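Local coordinates for sortase family protein (Streptococcus agalactiae, PDB 3O0P) that probably joins pilin subunits covalently during pilus assembly, as a class C sortase acting as a transpeptidase, at residues E147-Q152 with G195-Y200. Residues are numbered along the deposited sequence; the frame is centred on the assembly and turned at random.
Sequences ETIAYQ and GHRIPY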
loop_
_atom_site.group_PDB
_atom_site.type_symbol
_atom_site.label_atom_id
_atom_site.label_comp_id
_atom_site.label_asym_id
_atom_site.label_seq_id
_atom_site.Cartn_x
_atom_site.Cartn_y
_atom_site.Cartn_z
ATOM N N GLU A 147 14.659 -3.308 -0.359
ATOM C CA GLU A 147 14.457 -4.753 -0.175
ATOM C C GLU A 147 12.983 -5.094 -0.397
ATOM O O GLU A 147 12.144 -4.219 -0.569
ATOM C CB GLU A 147 14.908 -5.168 1.249
ATOM C CG GLU A 147 14.114 -4.473 2.334
ATOM C CD GLU A 147 14.797 -4.458 3.695
ATOM O OE1 GLU A 147 15.930 -4.981 3.848
ATOM O OE2 GLU A 147 14.190 -3.872 4.608
ATOM N N THR A 148 12.683 -6.380 -0.372
ATOM C CA THR A 148 11.321 -6.858 -0.428
ATOM C C THR A 148 10.919 -7.317 0.962
ATOM O O THR A 148 11.650 -8.055 1.630
ATOM C CB THR A 148 11.194 -8.024 -1.410
ATOM O OG1 THR A 148 11.565 -7.577 -2.712
ATOM C CG2 THR A 148 9.781 -8.496 -1.472
ATOM N N ILE A 149 9.762 -6.851 1.410
ATOM C CA ILE A 149 9.200 -7.223 2.697
ATOM C C ILE A 149 7.891 -7.985 2.473
ATOM O O ILE A 149 7.130 -7.687 1.561
ATOM C CB ILE A 149 9.050 -5.983 3.612
ATOM C CG1 ILE A 149 8.155 -4.930 2.976
ATOM C CG2 ILE A 149 10.438 -5.406 3.938
ATOM C CD1 ILE A 149 7.888 -3.709 3.841
ATOM N N ALA A 150 7.641 -8.971 3.318
ATOM C CA ALA A 150 6.542 -9.934 3.154
ATOM C C ALA A 150 5.571 -9.848 4.314
ATOM O O ALA A 150 5.986 -9.613 5.467
ATOM C CB ALA A 150 7.099 -11.331 3.073
ATOM N N TYR A 151 4.302 -10.078 4.004
ATOM C CA TYR A 151 3.227 -10.019 4.977
ATOM C C TYR A 151 2.335 -11.240 4.778
ATOM O O TYR A 151 2.141 -11.717 3.651
ATOM C CB TYR A 151 2.419 -8.715 4.801
ATOM C CG TYR A 151 3.234 -7.519 5.247
ATOM C CD1 TYR A 151 3.212 -7.095 6.562
ATOM C CD2 TYR A 151 4.059 -6.844 4.357
ATOM C CE1 TYR A 151 4.024 -6.042 6.990
ATOM C CE2 TYR A 151 4.859 -5.794 4.761
ATOM C CZ TYR A 151 4.847 -5.398 6.076
ATOM O OH TYR A 151 5.650 -4.367 6.490
ATOM N N GLN A 152 1.781 -11.744 5.876
ATOM C CA GLN A 152 0.877 -12.884 5.842
ATOM C C GLN A 152 -0.485 -12.475 6.377
ATOM O O GLN A 152 -0.588 -11.953 7.487
ATOM C CB GLN A 152 1.437 -14.017 6.684
ATOM C CG GLN A 152 0.530 -15.245 6.729
ATOM C CD GLN A 152 1.194 -16.392 7.442
ATOM O OE1 GLN A 152 2.367 -16.642 7.248
ATOM N NE2 GLN A 152 0.449 -17.078 8.286
ATOM N N GLY A 195 -2.180 -8.052 6.731
ATOM C CA GLY A 195 -1.192 -9.073 7.027
ATOM C C GLY A 195 -0.135 -8.563 7.991
ATOM O O GLY A 195 0.081 -7.367 8.107
ATOM N N HIS A 196 0.516 -9.483 8.688
ATOM C CA HIS A 196 1.627 -9.143 9.577
ATOM C C HIS A 196 2.944 -9.565 8.979
ATOM O O HIS A 196 3.007 -10.473 8.150
ATOM C CB HIS A 196 1.461 -9.772 10.967
ATOM C CG HIS A 196 1.371 -11.263 10.963
ATOM N ND1 HIS A 196 0.175 -11.947 11.039
ATOM C CD2 HIS A 196 2.341 -12.207 10.891
ATOM C CE1 HIS A 196 0.418 -13.247 11.044
ATOM N NE2 HIS A 196 1.719 -13.434 10.932
ATOM N N ARG A 197 3.988 -8.869 9.380
ATOM C CA ARG A 197 5.298 -9.080 8.810
ATOM C C ARG A 197 5.779 -10.514 9.051
ATOM O O ARG A 197 5.726 -11.023 10.167
ATOM C CB ARG A 197 6.260 -8.097 9.454
ATOM C CG ARG A 197 7.671 -8.107 8.889
ATOM C CD ARG A 197 7.776 -7.377 7.567
ATOM N NE ARG A 197 9.143 -7.445 7.102
ATOM C CZ ARG A 197 10.098 -6.577 7.418
ATOM N NH1 ARG A 197 9.818 -5.534 8.179
ATOM N NH2 ARG A 197 11.343 -6.762 6.978
ATOM N N ILE A 198 6.314 -11.131 7.997
ATOM C CA ILE A 198 6.912 -12.451 8.061
ATOM C C ILE A 198 8.197 -12.461 7.236
ATOM O O ILE A 198 8.367 -11.632 6.352
ATOM C CB ILE A 198 5.984 -13.550 7.515
ATOM C CG1 ILE A 198 5.523 -13.221 6.083
ATOM C CG2 ILE A 198 4.802 -13.727 8.462
ATOM C CD1 ILE A 198 5.068 -14.436 5.292
ATOM N N PRO A 199 9.089 -13.420 7.506
ATOM C CA PRO A 199 10.296 -13.491 6.666
ATOM C C PRO A 199 9.979 -13.620 5.185
ATOM O O PRO A 199 9.049 -14.315 4.815
ATOM C CB PRO A 199 11.034 -14.737 7.219
ATOM C CG PRO A 199 10.586 -14.854 8.640
ATOM C CD PRO A 199 9.114 -14.406 8.601
ATOM N N TYR A 200 10.740 -12.917 4.350
ATOM C CA TYR A 200 10.609 -13.027 2.915
ATOM C C TYR A 200 11.481 -14.168 2.417
ATOM O O TYR A 200 12.684 -14.167 2.653
ATOM C CB TYR A 200 11.010 -11.725 2.225
ATOM C CG TYR A 200 11.001 -11.886 0.732
ATOM C CD1 TYR A 200 9.824 -12.166 0.067
ATOM C CD2 TYR A 200 12.162 -11.781 -0.019
ATOM C CE1 TYR A 200 9.799 -12.339 -1.302
ATOM C CE2 TYR A 200 12.134 -11.944 -1.384
ATOM C CZ TYR A 200 10.948 -12.222 -2.006
ATOM O OH TYR A 200 10.912 -12.390 -3.371
HETATM O O HOH W 1 13.552 -4.873 7.030
HETATM O O HOH W 2 9.641 -9.530 5.318
#
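Gln-152 and Tyr-151 pair with His-196 and Arg-197 in an antiparallel strand contact of the sortase beta fold. It joins the start of strand 148-159 to the end of strand 189-198. Gln-152 and His-196 exchange two backbone hydrogen bonds, Gln-152 N to His-196 O (2.9 Å) and His-196 N to Gln-152 O (3.0 Å). Tyr-151 and Arg-197 form the next, non-hydrogen-bonded pair. Past it the strands part. Ile-198 N still reaches Ala-150 O at 3.0 Å, but a water completes the link by accepting from Ala-150 N and donating to Ile-198 O.

Arg-197 NE donates to the same water. Its chain leaves with CG anti to the backbone N (chi1 -175°) and bends at chi2 (78°). CD then lies off-centre over the Tyr-151 ring, 4.3 Å from its centroid, as a CH-pi contact. Farther out, Ile-149 CG2 packs on one face of the guanidinium, 3.4 Å from NH2. A second water, in the guanidinium plane, bridges NH2 to Glu-147 OE2. NH1 forms a salt bridge with Asp-174, which also accepts from Tyr-151 OH.

The other face of the sheet carries Ala-150, Gln-152, His-196 and Ile-198. There Ile-198 CG2 meets Gln-152 CB at 3.8 Å, and the two side chains cross at about a right angle. Past the last paired residues, Thr-148 CG2 of the first strand sits over the centre of the Tyr-200 ring, 3.8 Å from the centroid, while Ala-150 CB lies at the ring edge.

The turn of the guanidinium is thus fixed by two waters in its plane, the salt bridge to Asp-174 and a methyl on one face. Asp-174 and the water-linked Glu-147 probably balance its charge. One water finishes the pairing of Ala-150 with Ile-198 where direct strand bonds run out, and the other ties Arg-197 to Glu-147.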